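Local coordinates for periplasmic binding protein (Veillonella parvula, PDB 4OVK) that probably captures a solute, not identified here, outside the membrane and delivers it to an ABC transporter for import, at residues Asn198-Ala210 / Met288-Phe301. Numbering follows the deposited sequence.
Sequences NQLMITMTGGENA and MMKWMGQLIQPDTF
Gly206 O takes a nearly straight hydrogen bond from Gln297 NE2 at 2.8 Å (166° at the proton), the oxygen lying close to the plane of the glutamine amide. This bond joins the ends of two helices: Gly206, with positive phi, is the C-prime residue of the Schellman motif closing helix 197-204, and Gln297 is the first residue beyond helix 285-296. A bend at chi2 (-72°) turns the amide onto Gly206 O. Gln297 CG packs 3.5 Å from Thr205 O, a buried carbonyl with no hydrogen-bonding partner in the model, which also meets the edge of the Phe301 ring. With an alanine in place of Gln297, Gly206 O would probably lose its amide donor and a gap would open beside Thr205 O. The axes of segments 198-204 and 288-296 cross at -53°, and the backbones come nearest where Thr205 CA lies 4.9 Å from Gly293 CA. The Thr205 hydroxyl turns back to Met201 O, on the opposite face of that carbonyl from Thr205 N, while CG2 faces the backbone at Met289 O. Farther from these helix ends selenomethionines pack together; Met288 also touches strand 180-184, and Met289 packs on Phe167 of helix 150-170. Met201 crosses Met289 at about a right angle, its CG 3.5 Å from Met289 SE.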
ATOM      1  N   ASN A 198      -2.668  -1.401  10.208  1.00 22.83           N
ATOM      2  CA  ASN A 198      -2.846  -2.862  10.206  1.00 21.38           C
ATOM      3  C   ASN A 198      -3.808  -3.337  11.307  1.00 22.96           C
ATOM      4  O   ASN A 198      -4.595  -4.257  11.095  1.00 23.35           O
ATOM      5  CB  ASN A 198      -1.496  -3.582  10.352  1.00 23.22           C
ATOM      6  CG  ASN A 198      -0.455  -3.078   9.376  1.00 26.41           C
ATOM      7  OD1 ASN A 198       0.110  -1.993   9.551  1.00 33.60           O
ATOM      8  ND2 ASN A 198      -0.201  -3.849   8.342  1.00 34.29           N
ATOM      9  N   GLN A 199      -3.755  -2.710  12.481  1.00 24.53           N
ATOM     10  CA  GLN A 199      -4.686  -3.088  13.557  1.00 26.32           C
ATOM     11  C   GLN A 199      -6.116  -2.639  13.242  1.00 23.58           C
ATOM     12  O   GLN A 199      -7.069  -3.364  13.538  1.00 24.01           O
ATOM     13  CB  GLN A 199      -4.213  -2.595  14.925  1.00 28.82           C
ATOM     14  CG  GLN A 199      -2.980  -3.359  15.406  1.00 32.01           C
ATOM     15  CD  GLN A 199      -2.879  -3.528  16.916  1.00 33.75           C
ATOM     16  OE1 GLN A 199      -3.804  -3.204  17.681  1.00 32.20           O
ATOM     17  NE2 GLN A 199      -1.732  -4.047  17.357  1.00 34.82           N
ATOM     18  N   LEU A 200      -6.256  -1.474  12.611  1.00 24.45           N
ATOM     19  CA  LEU A 200      -7.562  -1.025  12.126  1.00 24.89           C
ATOM     20  C   LEU A 200      -8.113  -2.027  11.112  1.00 23.30           C
ATOM     21  O   LEU A 200      -9.294  -2.343  11.143  1.00 25.22           O
ATOM     22  CB  LEU A 200      -7.493   0.367  11.476  1.00 30.48           C
ATOM     23  CG  LEU A 200      -7.064   1.544  12.355  1.00 33.25           C
ATOM     24  CD1 LEU A 200      -7.061   2.818  11.518  1.00 37.71           C
ATOM     25  CD2 LEU A 200      -7.954   1.695  13.582  1.00 36.20           C
HETATM   26  N   MSE A 201      -7.253  -2.524  10.223  1.00 21.84           N
HETATM   27  CA  MSE A 201      -7.687  -3.472   9.176  1.00 20.42           C
HETATM   28  C   MSE A 201      -8.083  -4.799   9.809  1.00 19.03           C
HETATM   29  O   MSE A 201      -9.084  -5.413   9.423  1.00 20.17           O
HETATM   30  CB  MSE A 201      -6.616  -3.639   8.078  1.00 21.58           C
HETATM   31  CG  MSE A 201      -6.605  -2.419   7.148  1.00 27.28           C
HETATM   32 SE   MSE A 201      -5.583  -2.784   5.500  0.75 43.07          SE
HETATM   33  CE  MSE A 201      -3.956  -2.865   6.602  1.00 26.36           C
ATOM     34  N   ILE A 202      -7.326  -5.245  10.802  1.00 19.41           N
ATOM     35  CA  ILE A 202      -7.680  -6.474  11.534  1.00 19.16           C
ATOM     36  C   ILE A 202      -9.064  -6.338  12.194  1.00 20.27           C
ATOM     37  O   ILE A 202      -9.919  -7.243  12.095  1.00 20.34           O
ATOM     38  CB  ILE A 202      -6.585  -6.850  12.563  1.00 20.59           C
ATOM     39  CG1 ILE A 202      -5.366  -7.428  11.832  1.00 19.87           C
ATOM     40  CG2 ILE A 202      -7.104  -7.863  13.584  1.00 21.28           C
ATOM     41  CD1 ILE A 202      -4.125  -7.581  12.691  1.00 22.35           C
ATOM     42  N   THR A 203      -9.296  -5.193  12.836  1.00 20.25           N
ATOM     43  CA  THR A 203     -10.567  -4.948  13.519  1.00 21.81           C
ATOM     44  C   THR A 203     -11.715  -4.901  12.509  1.00 21.51           C
ATOM     45  O   THR A 203     -12.750  -5.514  12.730  1.00 20.80           O
ATOM     46  CB  THR A 203     -10.530  -3.633  14.324  1.00 24.97           C
ATOM     47  OG1 THR A 203      -9.586  -3.756  15.398  1.00 25.87           O
ATOM     48  CG2 THR A 203     -11.906  -3.300  14.903  1.00 25.06           C
HETATM   49  N   MSE A 204     -11.523  -4.192  11.392  1.00 20.93           N
HETATM   50  CA  MSE A 204     -12.596  -4.025  10.419  1.00 21.90           C
HETATM   51  C   MSE A 204     -12.971  -5.349   9.786  1.00 20.78           C
HETATM   52  O   MSE A 204     -14.106  -5.527   9.364  1.00 26.74           O
HETATM   53  CB  MSE A 204     -12.201  -3.005   9.357  1.00 25.27           C
HETATM   54  CG  MSE A 204     -13.303  -2.741   8.327  1.00 37.31           C
HETATM   55 SE   MSE A 204     -14.906  -1.886   9.123  1.00 64.51          SE
HETATM   56  CE  MSE A 204     -14.163  -0.101   9.527  1.00 63.33           C
ATOM     57  N   THR A 205     -12.031  -6.290   9.717  1.00 21.12           N
ATOM     58  CA  THR A 205     -12.301  -7.597   9.105  1.00 19.44           C
ATOM     59  C   THR A 205     -12.623  -8.696  10.128  1.00 22.02           C
ATOM     60  O   THR A 205     -12.643  -9.883   9.792  1.00 20.41           O
ATOM     61  CB  THR A 205     -11.147  -8.011   8.168  1.00 20.89           C
ATOM     62  OG1 THR A 205      -9.915  -8.060   8.897  1.00 19.64           O
ATOM     63  CG2 THR A 205     -11.020  -6.999   7.011  1.00 21.12           C
ATOM     64  N   GLY A 206     -12.907  -8.296  11.368  1.00 20.50           N
ATOM     65  CA  GLY A 206     -13.461  -9.209  12.369  1.00 22.80           C
ATOM     66  C   GLY A 206     -12.460 -10.015  13.174  1.00 21.48           C
ATOM     67  O   GLY A 206     -12.790 -11.091  13.696  1.00 23.16           O
ATOM     68  N   GLY A 207     -11.242  -9.490  13.307  1.00 19.19           N
ATOM     69  CA  GLY A 207     -10.234 -10.126  14.140  1.00 20.29           C
ATOM     70  C   GLY A 207      -9.998  -9.352  15.417  1.00 22.17           C
ATOM     71  O   GLY A 207     -10.362  -8.165  15.524  1.00 22.11           O
ATOM     72  N   GLU A 208      -9.408 -10.034  16.393  1.00 22.55           N
ATOM     73  CA  GLU A 208      -8.914  -9.380  17.595  1.00 24.10           C
ATOM     74  C   GLU A 208      -7.425  -9.187  17.393  1.00 22.57           C
ATOM     75  O   GLU A 208      -6.736 -10.098  16.949  1.00 23.28           O
ATOM     76  CB  GLU A 208      -9.179 -10.223  18.848  1.00 26.70           C
ATOM     77  CG  GLU A 208      -8.522  -9.672  20.112  1.00 32.60           C
ATOM     78  CD  GLU A 208      -8.816 -10.474  21.369  1.00 41.22           C
ATOM     79  OE1 GLU A 208      -9.618 -11.439  21.313  1.00 48.68           O
ATOM     80  OE2 GLU A 208      -8.229 -10.135  22.427  1.00 46.35           O
ATOM     81  N   ASN A 209      -6.928  -8.003  17.726  1.00 26.26           N
ATOM     82  CA  ASN A 209      -5.500  -7.736  17.672  1.00 25.53           C
ATOM     83  C   ASN A 209      -4.738  -8.366  18.832  1.00 25.19           C
ATOM     84  O   ASN A 209      -4.900  -7.957  19.987  1.00 29.63           O
ATOM     85  CB  ASN A 209      -5.277  -6.236  17.666  1.00 27.20           C
ATOM     86  CG  ASN A 209      -5.588  -5.635  16.329  1.00 30.22           C
ATOM     87  OD1 ASN A 209      -4.915  -5.942  15.346  1.00 30.87           O
ATOM     88  ND2 ASN A 209      -6.623  -4.801  16.267  1.00 31.57           N
ATOM     89  N   ALA A 210      -3.893  -9.347  18.521  1.00 24.22           N
ATOM     90  CA  ALA A 210      -3.002  -9.946  19.521  1.00 25.85           C
ATOM     91  C   ALA A 210      -2.166  -8.887  20.241  1.00 25.94           C
ATOM     92  O   ALA A 210      -1.955  -8.988  21.445  1.00 28.05           O
ATOM     93  CB  ALA A 210      -2.086 -10.985  18.879  1.00 24.98           C
HETATM   94  N   MSE A 288      -6.766  -5.857  -0.478  1.00 11.63           N
HETATM   95  CA  MSE A 288      -6.165  -6.353   0.755  1.00 10.96           C
HETATM   96  C   MSE A 288      -7.226  -6.637   1.798  1.00 10.87           C
HETATM   97  O   MSE A 288      -7.165  -7.650   2.480  1.00 13.77           O
HETATM   98  CB  MSE A 288      -5.159  -5.340   1.273  1.00 12.39           C
HETATM   99  CG  MSE A 288      -4.607  -5.700   2.645  1.00 13.06           C
HETATM  100 SE   MSE A 288      -3.720  -7.460   2.671  1.00 16.72          SE
HETATM  101  CE  MSE A 288      -2.435  -7.058   4.104  1.00 19.55           C
HETATM  102  N   MSE A 289      -8.219  -5.760   1.914  1.00 12.39           N
HETATM  103  CA  MSE A 289      -9.296  -5.945   2.894  1.00 13.19           C
HETATM  104  C   MSE A 289     -10.093  -7.202   2.577  1.00 13.47           C
HETATM  105  O   MSE A 289     -10.476  -7.979   3.470  1.00 13.24           O
HETATM  106  CB  MSE A 289     -10.210  -4.723   2.896  1.00 16.84           C
HETATM  107  CG  MSE A 289      -9.457  -3.510   3.381  1.00 24.29           C
HETATM  108 SE   MSE A 289      -9.402  -3.534   5.334  0.75 39.72          SE
HETATM  109  CE  MSE A 289     -10.047  -1.673   5.401  1.00 46.81           C
ATOM    110  N   LYS A 290     -10.303  -7.439   1.293  1.00 12.23           N
ATOM    111  CA  LYS A 290     -10.999  -8.638   0.849  1.00 12.91           C
ATOM    112  C   LYS A 290     -10.233  -9.928   1.146  1.00 13.21           C
ATOM    113  O   LYS A 290     -10.836 -10.908   1.589  1.00 14.31           O
ATOM    114  CB  LYS A 290     -11.375  -8.531  -0.617  1.00 14.27           C
ATOM    115  CG  LYS A 290     -12.616  -7.667  -0.796  1.00 16.77           C
ATOM    116  CD  LYS A 290     -13.045  -7.494  -2.234  1.00 22.85           C
ATOM    117  CE  LYS A 290     -14.490  -7.004  -2.250  1.00 26.35           C
ATOM    118  NZ  LYS A 290     -15.052  -6.806  -3.613  1.00 27.58           N
ATOM    119  N   TRP A 291      -8.917  -9.905   0.962  1.00 11.16           N
ATOM    120  CA  TRP A 291      -8.064 -11.035   1.311  1.00 10.87           C
ATOM    121  C   TRP A 291      -8.160 -11.329   2.816  1.00 12.19           C
ATOM    122  O   TRP A 291      -8.407 -12.477   3.208  1.00 13.95           O
ATOM    123  CB  TRP A 291      -6.627 -10.762   0.876  1.00 11.01           C
ATOM    124  CG  TRP A 291      -5.661 -11.843   1.146  1.00 10.89           C
ATOM    125  CD1 TRP A 291      -5.490 -12.991   0.423  1.00 12.05           C
ATOM    126  CD2 TRP A 291      -4.706 -11.890   2.208  1.00 11.41           C
ATOM    127  NE1 TRP A 291      -4.497 -13.755   0.980  1.00 13.31           N
ATOM    128  CE2 TRP A 291      -3.991 -13.091   2.071  1.00 12.45           C
ATOM    129  CE3 TRP A 291      -4.383 -11.030   3.261  1.00 12.62           C
ATOM    130  CZ2 TRP A 291      -2.978 -13.452   2.951  1.00 13.21           C
ATOM    131  CZ3 TRP A 291      -3.386 -11.389   4.132  1.00 13.88           C
ATOM    132  CH2 TRP A 291      -2.676 -12.579   3.961  1.00 14.53           C
HETATM  133  N   MSE A 292      -8.004 -10.298   3.644  0.70 12.54           N
HETATM  134  CA  MSE A 292      -8.023 -10.464   5.098  0.70 13.16           C
HETATM  135  C   MSE A 292      -9.363 -10.956   5.572  0.70 13.80           C
HETATM  136  O   MSE A 292      -9.441 -11.842   6.426  0.70 16.70           O
HETATM  137  CB  MSE A 292      -7.700  -9.142   5.793  0.70 13.48           C
HETATM  138  CG  MSE A 292      -6.250  -8.764   5.512  0.70 14.83           C
HETATM  139 SE   MSE A 292      -5.806  -7.122   6.485  0.70 20.05          SE
HETATM  140  CE  MSE A 292      -6.280  -7.804   8.263  0.70 12.42           C
ATOM    141  N   GLY A 293     -10.430 -10.384   5.032  1.00 15.23           N
ATOM    142  CA  GLY A 293     -11.796 -10.797   5.403  1.00 15.27           C
ATOM    143  C   GLY A 293     -12.025 -12.286   5.226  1.00 15.66           C
ATOM    144  O   GLY A 293     -12.602 -12.968   6.097  1.00 17.62           O
ATOM    145  N   GLN A 294     -11.575 -12.810   4.100  1.00 15.64           N
ATOM    146  CA  GLN A 294     -11.761 -14.230   3.846  1.00 16.62           C
ATOM    147  C   GLN A 294     -10.841 -15.141   4.669  1.00 17.93           C
ATOM    148  O   GLN A 294     -11.162 -16.302   4.851  1.00 20.31           O
ATOM    149  CB  GLN A 294     -11.707 -14.544   2.358  1.00 17.90           C
ATOM    150  CG  GLN A 294     -12.980 -14.071   1.691  1.00 21.45           C
ATOM    151  CD  GLN A 294     -13.126 -14.488   0.251  1.00 22.07           C
ATOM    152  OE1 GLN A 294     -12.140 -14.720  -0.457  1.00 25.71           O
ATOM    153  NE2 GLN A 294     -14.381 -14.558  -0.204  1.00 20.90           N
ATOM    154  N   LEU A 295      -9.719 -14.619   5.163  1.00 16.29           N
ATOM    155  CA  LEU A 295      -8.896 -15.362   6.113  1.00 18.08           C
ATOM    156  C   LEU A 295      -9.543 -15.379   7.487  1.00 18.12           C
ATOM    157  O   LEU A 295      -9.577 -16.399   8.138  1.00 20.89           O
ATOM    158  CB  LEU A 295      -7.498 -14.754   6.258  1.00 20.90           C
ATOM    159  CG  LEU A 295      -6.527 -14.883   5.092  1.00 25.07           C
ATOM    160  CD1 LEU A 295      -5.208 -14.213   5.470  1.00 29.85           C
ATOM    161  CD2 LEU A 295      -6.338 -16.336   4.716  1.00 28.48           C
ATOM    162  N   ILE A 296     -10.060 -14.233   7.921  1.00 17.08           N
ATOM    163  CA  ILE A 296     -10.440 -14.058   9.324  1.00 18.12           C
ATOM    164  C   ILE A 296     -11.903 -14.461   9.590  1.00 18.90           C
ATOM    165  O   ILE A 296     -12.178 -15.195  10.553  1.00 22.81           O
ATOM    166  CB  ILE A 296     -10.138 -12.616   9.779  1.00 18.19           C
ATOM    167  CG1 ILE A 296      -8.631 -12.338   9.619  1.00 18.18           C
ATOM    168  CG2 ILE A 296     -10.608 -12.407  11.215  1.00 18.99           C
ATOM    169  CD1 ILE A 296      -8.208 -10.895   9.809  1.00 20.14           C
ATOM    170  N   GLN A 297     -12.826 -13.995   8.745  1.00 19.49           N
ATOM    171  CA  GLN A 297     -14.254 -14.306   8.880  1.00 18.13           C
ATOM    172  C   GLN A 297     -14.846 -14.754   7.547  1.00 17.54           C
ATOM    173  O   GLN A 297     -15.681 -14.055   6.975  1.00 19.33           O
ATOM    174  CB  GLN A 297     -15.034 -13.086   9.379  1.00 19.01           C
ATOM    175  CG  GLN A 297     -14.620 -12.588  10.748  1.00 18.60           C
ATOM    176  CD  GLN A 297     -15.045 -13.493  11.892  1.00 20.40           C
ATOM    177  OE1 GLN A 297     -15.767 -14.489  11.717  1.00 21.61           O
ATOM    178  NE2 GLN A 297     -14.620 -13.129  13.086  1.00 22.49           N
ATOM    179  N   PRO A 298     -14.425 -15.921   7.045  1.00 19.04           N
ATOM    180  CA  PRO A 298     -14.903 -16.367   5.740  1.00 20.34           C
ATOM    181  C   PRO A 298     -16.422 -16.553   5.635  1.00 22.29           C
ATOM    182  O   PRO A 298     -16.971 -16.400   4.545  1.00 23.52           O
ATOM    183  CB  PRO A 298     -14.178 -17.710   5.538  1.00 22.23           C
ATOM    184  CG  PRO A 298     -13.827 -18.165   6.905  1.00 23.72           C
ATOM    185  CD  PRO A 298     -13.526 -16.909   7.667  1.00 22.08           C
ATOM    186  N   ASP A 299     -17.089 -16.889   6.739  1.00 23.79           N
ATOM    187  CA  ASP A 299     -18.537 -17.076   6.728  1.00 27.69           C
ATOM    188  C   ASP A 299     -19.291 -15.756   6.542  1.00 25.60           C
ATOM    189  O   ASP A 299     -20.393 -15.750   6.004  1.00 29.80           O
ATOM    190  CB  ASP A 299     -19.012 -17.808   7.999  1.00 33.28           C
ATOM    191  CG  ASP A 299     -18.583 -19.281   8.033  1.00 41.89           C
ATOM    192  OD1 ASP A 299     -18.062 -19.791   7.015  1.00 42.16           O
ATOM    193  OD2 ASP A 299     -18.787 -19.943   9.080  1.00 47.95           O
ATOM    194  N   THR A 300     -18.689 -14.654   6.988  1.00 20.99           N
ATOM    195  CA  THR A 300     -19.231 -13.313   6.798  1.00 21.05           C
ATOM    196  C   THR A 300     -18.916 -12.789   5.387  1.00 19.14           C
ATOM    197  O   THR A 300     -19.790 -12.270   4.679  1.00 22.26           O
ATOM    198  CB  THR A 300     -18.637 -12.356   7.857  1.00 19.06           C
ATOM    199  OG1 THR A 300     -19.055 -12.773   9.168  1.00 25.09           O
ATOM    200  CG2 THR A 300     -19.073 -10.913   7.619  1.00 20.49           C
ATOM    201  N   PHE A 301     -17.661 -12.934   4.979  1.00 18.97           N
ATOM    202  CA  PHE A 301     -17.194 -12.369   3.715  1.00 17.07           C
ATOM    203  C   PHE A 301     -17.255 -13.430   2.605  1.00 18.07           C
ATOM    204  O   PHE A 301     -16.247 -13.820   2.026  1.00 19.50           O
ATOM    205  CB  PHE A 301     -15.794 -11.800   3.921  1.00 16.04           C
ATOM    206  CG  PHE A 301     -15.754 -10.685   4.940  1.00 16.94           C
ATOM    207  CD1 PHE A 301     -16.384  -9.477   4.682  1.00 17.08           C
ATOM    208  CD2 PHE A 301     -15.133 -10.857   6.168  1.00 15.47           C
ATOM    209  CE1 PHE A 301     -16.362  -8.453   5.608  1.00 17.20           C
ATOM    210  CE2 PHE A 301     -15.116  -9.837   7.104  1.00 15.90           C
ATOM    211  CZ  PHE A 301     -15.732  -8.635   6.826  1.00 17.13           C
TER